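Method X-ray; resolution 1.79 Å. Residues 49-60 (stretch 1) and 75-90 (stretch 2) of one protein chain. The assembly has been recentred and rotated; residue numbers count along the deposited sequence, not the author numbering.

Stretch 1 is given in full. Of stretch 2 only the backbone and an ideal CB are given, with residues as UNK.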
ATOM      1  N   ASN A  49     -26.179  -1.530   9.148  1.00 14.39           N
ATOM      2  CA  ASN A  49     -26.340  -0.270   8.404  1.00 14.87           C
ATOM      3  C   ASN A  49     -25.081   0.600   8.385  1.00 14.64           C
ATOM      4  O   ASN A  49     -25.080   1.637   7.725  1.00 15.96           O
ATOM      5  CB  ASN A  49     -27.534   0.558   8.932  1.00 14.88           C
ATOM      6  CG  ASN A  49     -28.875  -0.139   8.728  1.00 15.64           C
ATOM      7  OD1 ASN A  49     -28.934  -1.245   8.191  1.00 15.61           O
ATOM      8  ND2 ASN A  49     -29.945   0.491   9.188  1.00 14.49           N
ATOM      9  N   THR A  50     -24.055   0.221   9.152  1.00 14.14           N
ATOM     10  CA  THR A  50     -22.695   0.706   8.945  1.00 13.93           C
ATOM     11  C   THR A  50     -21.805  -0.525   8.734  1.00 13.37           C
ATOM     12  O   THR A  50     -22.143  -1.624   9.181  1.00 13.73           O
ATOM     13  CB  THR A  50     -22.172   1.503  10.144  1.00 14.02           C
ATOM     14  OG1 THR A  50     -22.133   0.659  11.296  1.00 13.54           O
ATOM     15  CG2 THR A  50     -23.049   2.710  10.432  1.00 14.24           C
ATOM     16  N   ILE A  51     -20.665  -0.331   8.079  1.00 12.40           N
ATOM     17  CA  ILE A  51     -19.716  -1.421   7.878  1.00 12.03           C
ATOM     18  C   ILE A  51     -19.080  -1.798   9.210  1.00 11.84           C
ATOM     19  O   ILE A  51     -18.937  -2.993   9.528  1.00 12.02           O
ATOM     20  CB  ILE A  51     -18.623  -1.082   6.836  1.00 12.01           C
ATOM     21  CG1 ILE A  51     -19.249  -0.714   5.481  1.00 11.91           C
ATOM     22  CG2 ILE A  51     -17.661  -2.278   6.676  1.00 11.71           C
ATOM     23  CD1 ILE A  51     -18.371   0.153   4.602  1.00 11.84           C
ATOM     24  N   GLN A  52     -18.730  -0.782  10.005  1.00 12.15           N
ATOM     25  CA  GLN A  52     -18.109  -1.007  11.316  1.00 12.04           C
ATOM     26  C   GLN A  52     -18.972  -1.966  12.134  1.00 11.97           C
ATOM     27  O   GLN A  52     -18.443  -2.849  12.788  1.00 12.03           O
ATOM     28  CB  GLN A  52     -17.896   0.306  12.094  1.00 12.44           C
ATOM     29  CG  GLN A  52     -16.930   0.153  13.277  1.00 13.06           C
ATOM     30  CD  GLN A  52     -15.567  -0.366  12.836  1.00 13.33           C
ATOM     31  OE1 GLN A  52     -14.938   0.203  11.946  1.00 12.64           O
ATOM     32  NE2 GLN A  52     -15.131  -1.481  13.425  1.00 13.67           N
ATOM     33  N   ALA A  53     -20.294  -1.782  12.094  1.00 11.87           N
ATOM     34  CA  ALA A  53     -21.211  -2.641  12.849  1.00 12.22           C
ATOM     35  C   ALA A  53     -21.113  -4.108  12.448  1.00 11.48           C
ATOM     36  O   ALA A  53     -21.207  -4.985  13.295  1.00 11.13           O
ATOM     37  CB  ALA A  53     -22.649  -2.164  12.723  1.00 12.27           C
ATOM     38  N   ALA A  54     -20.923  -4.377  11.165  1.00 12.00           N
ATOM     39  CA  ALA A  54     -20.770  -5.761  10.703  1.00 12.48           C
ATOM     40  C   ALA A  54     -19.419  -6.326  11.175  1.00 12.72           C
ATOM     41  O   ALA A  54     -19.339  -7.465  11.580  1.00 12.63           O
ATOM     42  CB  ALA A  54     -20.871  -5.833   9.198  1.00 12.03           C
ATOM     43  N   VAL A  55     -18.363  -5.504  11.099  1.00 12.77           N
ATOM     44  CA  VAL A  55     -17.013  -5.884  11.527  1.00 12.64           C
ATOM     45  C   VAL A  55     -17.044  -6.231  13.009  1.00 12.60           C
ATOM     46  O   VAL A  55     -16.516  -7.276  13.430  1.00 12.28           O
ATOM     47  CB  VAL A  55     -15.976  -4.760  11.254  1.00 12.84           C
ATOM     48  CG1 VAL A  55     -14.671  -4.992  12.016  1.00 12.78           C
ATOM     49  CG2 VAL A  55     -15.731  -4.619   9.763  1.00 13.13           C
ATOM     50  N   ASN A  56     -17.717  -5.374  13.776  1.00 12.18           N
ATOM     51  CA  ASN A  56     -17.830  -5.536  15.201  1.00 11.69           C
ATOM     52  C   ASN A  56     -18.538  -6.841  15.521  1.00 11.89           C
ATOM     53  O   ASN A  56     -18.115  -7.576  16.403  1.00 12.33           O
ATOM     54  CB  ASN A  56     -18.637  -4.395  15.817  1.00 11.41           C
ATOM     55  CG  ASN A  56     -17.879  -3.080  15.864  1.00 11.84           C
ATOM     56  OD1 ASN A  56     -16.672  -3.021  15.621  1.00 11.95           O
ATOM     57  ND2 ASN A  56     -18.592  -2.010  16.201  1.00 11.28           N
ATOM     58  N   ALA A  57     -19.627  -7.119  14.822  1.00 12.43           N
ATOM     59  CA  ALA A  57     -20.377  -8.360  15.071  1.00 13.44           C
ATOM     60  C   ALA A  57     -19.505  -9.591  14.865  1.00 13.72           C
ATOM     61  O   ALA A  57     -19.485 -10.489  15.709  1.00 13.96           O
ATOM     62  CB  ALA A  57     -21.625  -8.443  14.193  1.00 13.45           C
ATOM     63  N   ALA A  58     -18.788  -9.610  13.744  1.00 13.53           N
ATOM     64  CA  ALA A  58     -17.900 -10.727  13.400  1.00 14.00           C
ATOM     65  C   ALA A  58     -16.755 -10.904  14.414  1.00 14.31           C
ATOM     66  O   ALA A  58     -16.455 -12.022  14.844  1.00 14.33           O
ATOM     67  CB  ALA A  58     -17.346 -10.543  11.991  1.00 13.91           C
ATOM     68  N   ILE A  59     -16.129  -9.798  14.820  1.00 14.16           N
ATOM     69  CA  ILE A  59     -15.039  -9.867  15.781  1.00 14.97           C
ATOM     70  C   ILE A  59     -15.543 -10.310  17.162  1.00 15.27           C
ATOM     71  O   ILE A  59     -14.957 -11.220  17.775  1.00 14.95           O
ATOM     72  CB  ILE A  59     -14.296  -8.525  15.875  1.00 15.61           C
ATOM     73  CG1 ILE A  59     -13.575  -8.265  14.556  1.00 15.19           C
ATOM     74  CG2 ILE A  59     -13.324  -8.531  17.068  1.00 16.04           C
ATOM     75  CD1 ILE A  59     -12.781  -6.982  14.521  1.00 15.15           C
ATOM     76  N   ASN A  60     -16.636  -9.696  17.621  1.00 14.69           N
ATOM     77  CA  ASN A  60     -17.183  -9.973  18.949  1.00 15.51           C
ATOM     78  C   ASN A  60     -17.658 -11.433  19.072  1.00 16.23           C
ATOM     79  O   ASN A  60     -17.553 -12.027  20.143  1.00 17.21           O
ATOM     80  CB  ASN A  60     -18.336  -9.038  19.294  1.00 14.96           C
ATOM     81  CG  ASN A  60     -17.893  -7.598  19.531  1.00 15.60           C
ATOM     82  OD1 ASN A  60     -16.765  -7.321  19.969  1.00 15.33           O
ATOM     83  ND2 ASN A  60     -18.784  -6.669  19.230  1.00 15.71           N
ATOM     84  N   UNK A  75     -22.328   3.726  -1.963  1.00 14.96           N
ATOM     85  CA  UNK A  75     -21.262   4.615  -1.533  1.00 15.63           C
ATOM     86  C   UNK A  75     -21.411   4.795  -0.033  1.00 15.97           C
ATOM     87  O   UNK A  75     -22.479   5.164   0.447  1.00 16.61           O
ATOM     88  CB  UNK A  75     -21.307   5.956  -2.269  1.00 15.63           C
ATOM     89  N   UNK A  76     -20.330   4.521   0.696  1.00 15.54           N
ATOM     90  CA  UNK A  76     -20.279   4.576   2.159  1.00 14.80           C
ATOM     91  C   UNK A  76     -19.259   5.619   2.641  1.00 15.32           C
ATOM     92  O   UNK A  76     -18.078   5.466   2.383  1.00 15.14           O
ATOM     93  CB  UNK A  76     -19.930   3.199   2.727  1.00 14.80           C
ATOM     94  N   UNK A  77     -19.717   6.677   3.303  1.00 15.09           N
ATOM     95  CA  UNK A  77     -18.812   7.708   3.805  1.00 16.95           C
ATOM     96  C   UNK A  77     -18.491   7.456   5.276  1.00 15.76           C
ATOM     97  O   UNK A  77     -19.086   8.024   6.190  1.00 14.41           O
ATOM     98  CB  UNK A  77     -19.423   9.099   3.622  1.00 16.95           C
ATOM     99  N   UNK A  78     -17.527   6.568   5.470  1.00 15.95           N
ATOM    100  CA  UNK A  78     -17.168   6.075   6.777  1.00 16.51           C
ATOM    101  C   UNK A  78     -15.791   5.462   6.753  1.00 14.84           C
ATOM    102  O   UNK A  78     -15.256   5.200   5.692  1.00 14.34           O
ATOM    103  CB  UNK A  78     -18.198   5.057   7.272  1.00 16.51           C
ATOM    104  N   UNK A  79     -15.224   5.276   7.934  1.00 13.70           N
ATOM    105  CA  UNK A  79     -14.048   4.431   8.098  1.00 13.57           C
ATOM    106  C   UNK A  79     -14.445   2.988   8.374  1.00 13.17           C
ATOM    107  O   UNK A  79     -15.591   2.701   8.758  1.00 14.34           O
ATOM    108  CB  UNK A  79     -13.165   4.960   9.230  1.00 13.57           C
ATOM    109  N   UNK A  80     -13.483   2.093   8.188  1.00 12.73           N
ATOM    110  CA  UNK A  80     -13.599   0.681   8.579  1.00 12.19           C
ATOM    111  C   UNK A  80     -12.323   0.315   9.320  1.00 12.22           C
ATOM    112  O   UNK A  80     -11.229   0.392   8.749  1.00 11.28           O
ATOM    113  CB  UNK A  80     -13.820  -0.230   7.370  1.00 12.19           C
ATOM    114  N   UNK A  81     -12.461  -0.026  10.601  1.00 11.98           N
ATOM    115  CA  UNK A  81     -11.334  -0.317  11.466  1.00 12.36           C
ATOM    116  C   UNK A  81     -11.428  -1.782  11.845  1.00 12.52           C
ATOM    117  O   UNK A  81     -12.442  -2.218  12.407  1.00 12.41           O
ATOM    118  CB  UNK A  81     -11.318   0.585  12.702  1.00 12.36           C
ATOM    119  N   UNK A  82     -10.379  -2.532  11.518  1.00 13.47           N
ATOM    120  CA  UNK A  82     -10.258  -3.932  11.958  1.00 14.18           C
ATOM    121  C   UNK A  82      -9.187  -4.000  13.030  1.00 14.52           C
ATOM    122  O   UNK A  82      -8.007  -3.998  12.712  1.00 14.77           O
ATOM    123  CB  UNK A  82      -9.921  -4.863  10.792  1.00 14.18           C
ATOM    124  N   UNK A  83      -9.585  -4.042  14.316  1.00 15.29           N
ATOM    125  CA  UNK A  83      -8.620  -4.189  15.395  1.00 15.93           C
ATOM    126  C   UNK A  83      -8.076  -5.617  15.456  1.00 16.02           C
ATOM    127  O   UNK A  83      -8.655  -6.520  14.870  1.00 14.80           O
ATOM    128  CB  UNK A  83      -9.259  -3.808  16.732  1.00 15.93           C
ATOM    129  N   UNK A  84      -6.991  -5.810  16.189  1.00 17.73           N
ATOM    130  CA  UNK A  84      -6.366  -7.134  16.282  1.00 19.58           C
ATOM    131  C   UNK A  84      -7.373  -8.151  16.823  1.00 19.02           C
ATOM    132  O   UNK A  84      -8.080  -7.868  17.783  1.00 18.59           O
ATOM    133  CB  UNK A  84      -5.125  -7.085  17.175  1.00 19.58           C
ATOM    134  N   UNK A  85      -7.470  -9.299  16.161  1.00 18.33           N
ATOM    135  CA  UNK A  85      -8.420 -10.341  16.522  1.00 18.60           C
ATOM    136  C   UNK A  85      -7.933 -11.643  15.910  1.00 19.03           C
ATOM    137  O   UNK A  85      -7.191 -11.623  14.952  1.00 20.05           O
ATOM    138  CB  UNK A  85      -9.836 -10.000  16.052  1.00 18.60           C
ATOM    139  N   UNK A  86      -8.350 -12.769  16.470  1.00 20.75           N
ATOM    140  CA  UNK A  86      -8.014 -14.090  15.915  1.00 22.42           C
ATOM    141  C   UNK A  86      -9.095 -14.573  14.959  1.00 20.29           C
ATOM    142  O   UNK A  86      -8.954 -15.645  14.367  1.00 18.28           O
ATOM    143  CB  UNK A  86      -7.819 -15.111  17.038  1.00 22.42           C
ATOM    144  N   UNK A  87     -10.185 -13.811  14.825  1.00 17.92           N
ATOM    145  CA  UNK A  87     -11.218 -14.152  13.839  1.00 17.38           C
ATOM    146  C   UNK A  87     -10.749 -13.806  12.412  1.00 15.96           C
ATOM    147  O   UNK A  87     -10.506 -12.615  12.123  1.00 15.23           O
ATOM    148  CB  UNK A  87     -12.520 -13.416  14.160  1.00 17.38           C
ATOM    149  N   UNK A  88     -10.643 -14.819  11.509  1.00 14.37           N
ATOM    150  CA  UNK A  88     -10.319 -14.492  10.113  1.00 14.19           C
ATOM    151  C   UNK A  88     -11.521 -13.845   9.416  1.00 13.48           C
ATOM    152  O   UNK A  88     -12.618 -14.401   9.424  1.00 13.21           O
ATOM    153  CB  UNK A  88      -9.884 -15.749   9.356  1.00 14.19           C
ATOM    154  N   UNK A  89     -11.296 -12.690   8.797  1.00 12.90           N
ATOM    155  CA  UNK A  89     -12.357 -11.933   8.167  1.00 12.74           C
ATOM    156  C   UNK A  89     -12.132 -11.729   6.668  1.00 12.75           C
ATOM    157  O   UNK A  89     -11.023 -11.409   6.227  1.00 11.49           O
ATOM    158  CB  UNK A  89     -12.498 -10.576   8.859  1.00 12.74           C
ATOM    159  N   UNK A  90     -13.198 -11.928   5.891  1.00 12.78           N
ATOM    160  CA  UNK A  90     -13.239 -11.568   4.484  1.00 12.92           C
ATOM    161  C   UNK A  90     -14.307 -10.487   4.337  1.00 13.50           C
ATOM    162  O   UNK A  90     -15.457 -10.695   4.721  1.00 13.68           O
ATOM    163  CB  UNK A  90     -13.531 -12.779   3.596  1.00 12.92           C
TER

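Position 75 has nothing of stretch 1 near its CB, so many residues would serve; it is Thr 75. At position 76 the CA-to-CB bond points toward stretch 1, and the ideal CB already lies 3.9 Å from Ile 51 CD1. A methyl group so near favours an apolar or aromatic side chain. The residue is Tyr 76, whose CG packs 3.9 Å from Ile 51 CD1, while its hydroxyl bonds elsewhere in the structure. Position 77 is out of reach and undemanding; it is Gln 77.

Position 78 is more telling. Its CB points toward the start of the helix but has no stretch 1 atom within 5.5 Å, so a side chain must cross a gap. On the far side are backbone NH groups of the first turn, which have no earlier carbonyl within the helix to bond. An acceptor on a medium-length arm suits best: Glu or Gln. Glu 78 fills the place, with chi1 at 33°, between wells. Its OE1 accepts from Ile 51 N at 3.0 Å, nearly straight at 171°. One water donates to Glu 78 OE1 and accepts from Gln 52 N; another donates to both Glu 78 OE2 and Asn 49 O.

Position 79 points sideways, its CB clear of the helix, so several side chains would fit. The side chain of Val 79 makes no close contact with stretch 1, and its carbonyl takes a bond from the water under Gln 52 N.

Position 80 begins a short strand running nearly parallel to the helix, at 16°. Its ideal CB lies 4.4 Å from Ile 51 CG2 and 5.4 Å from Val 55 CG2, which asks for a compact apolar group. Val 80 packs on both: its CG2 is 3.7 Å from Ile 51 CG2, and its CG1 lies 3.9 Å from that same Ile 51 CG2 and 4.0 Å from Val 55 CG2.

At position 81 the backbone does the work. Gln 52 reads both polar groups: its OE1 accepts from the N of 81 at 2.8 Å, and its NE2 donates to the O of 81 at 3.0 Å. The donating N rules out proline. The CB points sideways, 3.7 Å from Gln 52 OE1, so many side chains leading away would suit. Tyr 81 does so.

Position 82 points sideways near Val 55 and Ile 59; a branched or longer aliphatic would suit. Ile 82 places CD1 3.7 Å from Val 55 CG1.

At 83, phi of -74° permits proline, and Ile 59 CD1 offers an apolar neighbour. Pro 83 meets it through CD at 3.4 Å. Position 84 points away, so many residues would serve; it is Asn 84.

Position 85 faces Ile 59 CG2 closely, favouring something small. Thr 85 also uses OG1 to accept from the N of 87. Position 86, out of reach and unconstrained, is Lys 86.

Position 87 faces the helix backbone, where a small aliphatic fits; Val 87 rests CG2 3.8 Å from Ala 58 O. Position 88 is out of reach, and its phi of -73° admits proline among others; it is Pro 88.

Position 89 points toward stretch 1 from a distance, inviting a long aliphatic. Leu 89 brings CD2 to Ala 58 CB at 3.6 Å and CD1 to Ile 59 CG1 at 4.0 Å. Position 90, out of reach and unconstrained, is Thr 90.

Stretch 2, residues 75-90: TYQEVVYIPNTKVPLT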
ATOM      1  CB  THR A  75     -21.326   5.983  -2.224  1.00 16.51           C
ATOM      2  OG1 THR A  75     -21.209   5.823  -3.651  1.00 18.05           O
ATOM      3  CG2 THR A  75     -20.211   6.896  -1.720  1.00 16.43           C
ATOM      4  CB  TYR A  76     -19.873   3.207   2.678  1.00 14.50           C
ATOM      5  CG  TYR A  76     -20.866   2.118   2.334  1.00 14.12           C
ATOM      6  CD1 TYR A  76     -20.837   1.473   1.093  1.00 13.91           C
ATOM      7  CD2 TYR A  76     -21.828   1.721   3.254  1.00 14.67           C
ATOM      8  CE1 TYR A  76     -21.749   0.463   0.779  1.00 13.65           C
ATOM      9  CE2 TYR A  76     -22.753   0.724   2.948  1.00 14.76           C
ATOM     10  CZ  TYR A  76     -22.709   0.093   1.705  1.00 14.44           C
ATOM     11  OH  TYR A  76     -23.635  -0.898   1.422  1.00 14.27           O
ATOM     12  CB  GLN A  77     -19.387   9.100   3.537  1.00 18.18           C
ATOM     13  CG  GLN A  77     -19.566   9.321   2.040  1.00 20.27           C
ATOM     14  CD  GLN A  77     -20.249  10.620   1.733  1.00 22.49           C
ATOM     15  OE1 GLN A  77     -19.635  11.684   1.785  1.00 23.69           O
ATOM     16  NE2 GLN A  77     -21.532  10.546   1.428  1.00 25.27           N
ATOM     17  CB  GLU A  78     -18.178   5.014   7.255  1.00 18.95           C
ATOM     18  CG  GLU A  78     -18.789   4.158   6.168  1.00 20.90           C
ATOM     19  CD  GLU A  78     -20.106   3.493   6.611  1.00 21.49           C
ATOM     20  OE1 GLU A  78     -20.038   2.470   7.302  1.00 21.81           O
ATOM     21  OE2 GLU A  78     -21.205   3.963   6.251  1.00 21.40           O
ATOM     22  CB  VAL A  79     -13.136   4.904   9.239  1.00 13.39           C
ATOM     23  CG1 VAL A  79     -12.520   6.250   8.904  1.00 14.07           C
ATOM     24  CG2 VAL A  79     -13.867   4.938  10.573  1.00 13.90           C
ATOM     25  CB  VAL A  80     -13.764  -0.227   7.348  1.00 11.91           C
ATOM     26  CG1 VAL A  80     -13.951  -1.682   7.766  1.00 12.08           C
ATOM     27  CG2 VAL A  80     -14.923   0.248   6.492  1.00 11.75           C
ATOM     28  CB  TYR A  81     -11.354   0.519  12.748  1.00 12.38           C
ATOM     29  CG  TYR A  81     -11.009   1.997  12.622  1.00 13.09           C
ATOM     30  CD1 TYR A  81     -10.592   2.559  11.428  1.00 13.42           C
ATOM     31  CD2 TYR A  81     -11.078   2.832  13.739  1.00 13.82           C
ATOM     32  CE1 TYR A  81     -10.289   3.906  11.343  1.00 14.01           C
ATOM     33  CE2 TYR A  81     -10.751   4.180  13.669  1.00 13.78           C
ATOM     34  CZ  TYR A  81     -10.365   4.709  12.467  1.00 14.32           C
ATOM     35  OH  TYR A  81     -10.063   6.054  12.377  1.00 15.77           O
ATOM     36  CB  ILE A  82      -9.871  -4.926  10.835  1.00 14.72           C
ATOM     37  CG1 ILE A  82     -10.594  -4.641   9.516  1.00 15.93           C
ATOM     38  CG2 ILE A  82     -10.067  -6.357  11.329  1.00 14.61           C
ATOM     39  CD1 ILE A  82     -12.048  -5.031   9.435  1.00 16.59           C
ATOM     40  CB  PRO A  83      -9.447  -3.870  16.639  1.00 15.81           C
ATOM     41  CG  PRO A  83     -10.802  -4.367  16.290  1.00 16.02           C
ATOM     42  CD  PRO A  83     -10.966  -4.094  14.819  1.00 16.22           C
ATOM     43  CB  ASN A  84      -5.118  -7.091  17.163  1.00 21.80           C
ATOM     44  CG  ASN A  84      -4.131  -8.227  16.857  1.00 24.10           C
ATOM     45  OD1 ASN A  84      -4.453  -9.203  16.181  1.00 24.18           O
ATOM     46  ND2 ASN A  84      -2.924  -8.093  17.365  1.00 26.42           N
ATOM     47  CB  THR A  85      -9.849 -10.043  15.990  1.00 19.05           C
ATOM     48  OG1 THR A  85     -10.698 -11.174  16.202  1.00 18.76           O
ATOM     49  CG2 THR A  85      -9.851  -9.732  14.483  1.00 18.82           C
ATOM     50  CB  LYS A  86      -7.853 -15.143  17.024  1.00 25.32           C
ATOM     51  CG  LYS A  86      -6.972 -14.748  18.205  1.00 29.36           C
ATOM     52  CD  LYS A  86      -5.574 -14.345  17.767  1.00 32.43           C
ATOM     53  CE  LYS A  86      -4.583 -14.409  18.929  1.00 35.60           C
ATOM     54  NZ  LYS A  86      -4.086 -15.803  19.162  1.00 36.33           N
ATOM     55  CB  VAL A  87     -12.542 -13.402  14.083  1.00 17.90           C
ATOM     56  CG1 VAL A  87     -13.575 -13.854  13.060  1.00 17.87           C
ATOM     57  CG2 VAL A  87     -13.057 -13.644  15.501  1.00 18.16           C
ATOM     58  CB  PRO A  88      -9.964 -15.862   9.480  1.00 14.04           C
ATOM     59  CG  PRO A  88      -9.940 -16.830  10.619  1.00 14.76           C
ATOM     60  CD  PRO A  88     -10.867 -16.264  11.657  1.00 14.70           C
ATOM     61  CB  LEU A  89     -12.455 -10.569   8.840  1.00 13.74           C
ATOM     62  CG  LEU A  89     -12.647 -10.495  10.357  1.00 14.30           C
ATOM     63  CD1 LEU A  89     -12.629  -9.024  10.794  1.00 15.44           C
ATOM     64  CD2 LEU A  89     -13.946 -11.117  10.794  1.00 14.57           C
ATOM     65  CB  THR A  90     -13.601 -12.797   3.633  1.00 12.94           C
ATOM     66  OG1 THR A  90     -12.570 -13.771   3.786  1.00 12.81           O
ATOM     67  CG2 THR A  90     -13.750 -12.441   2.174  1.00 13.21           C
TER
HETATM   68  O   HOH W   1     -23.852   3.747   6.956  1.00 28.52           O
HETATM   69  O   HOH W   2     -18.204   1.828   9.095  1.00 15.10           O
HETATM   70  O   HOH W   3     -12.043 -11.512  18.585  1.00 32.78           O
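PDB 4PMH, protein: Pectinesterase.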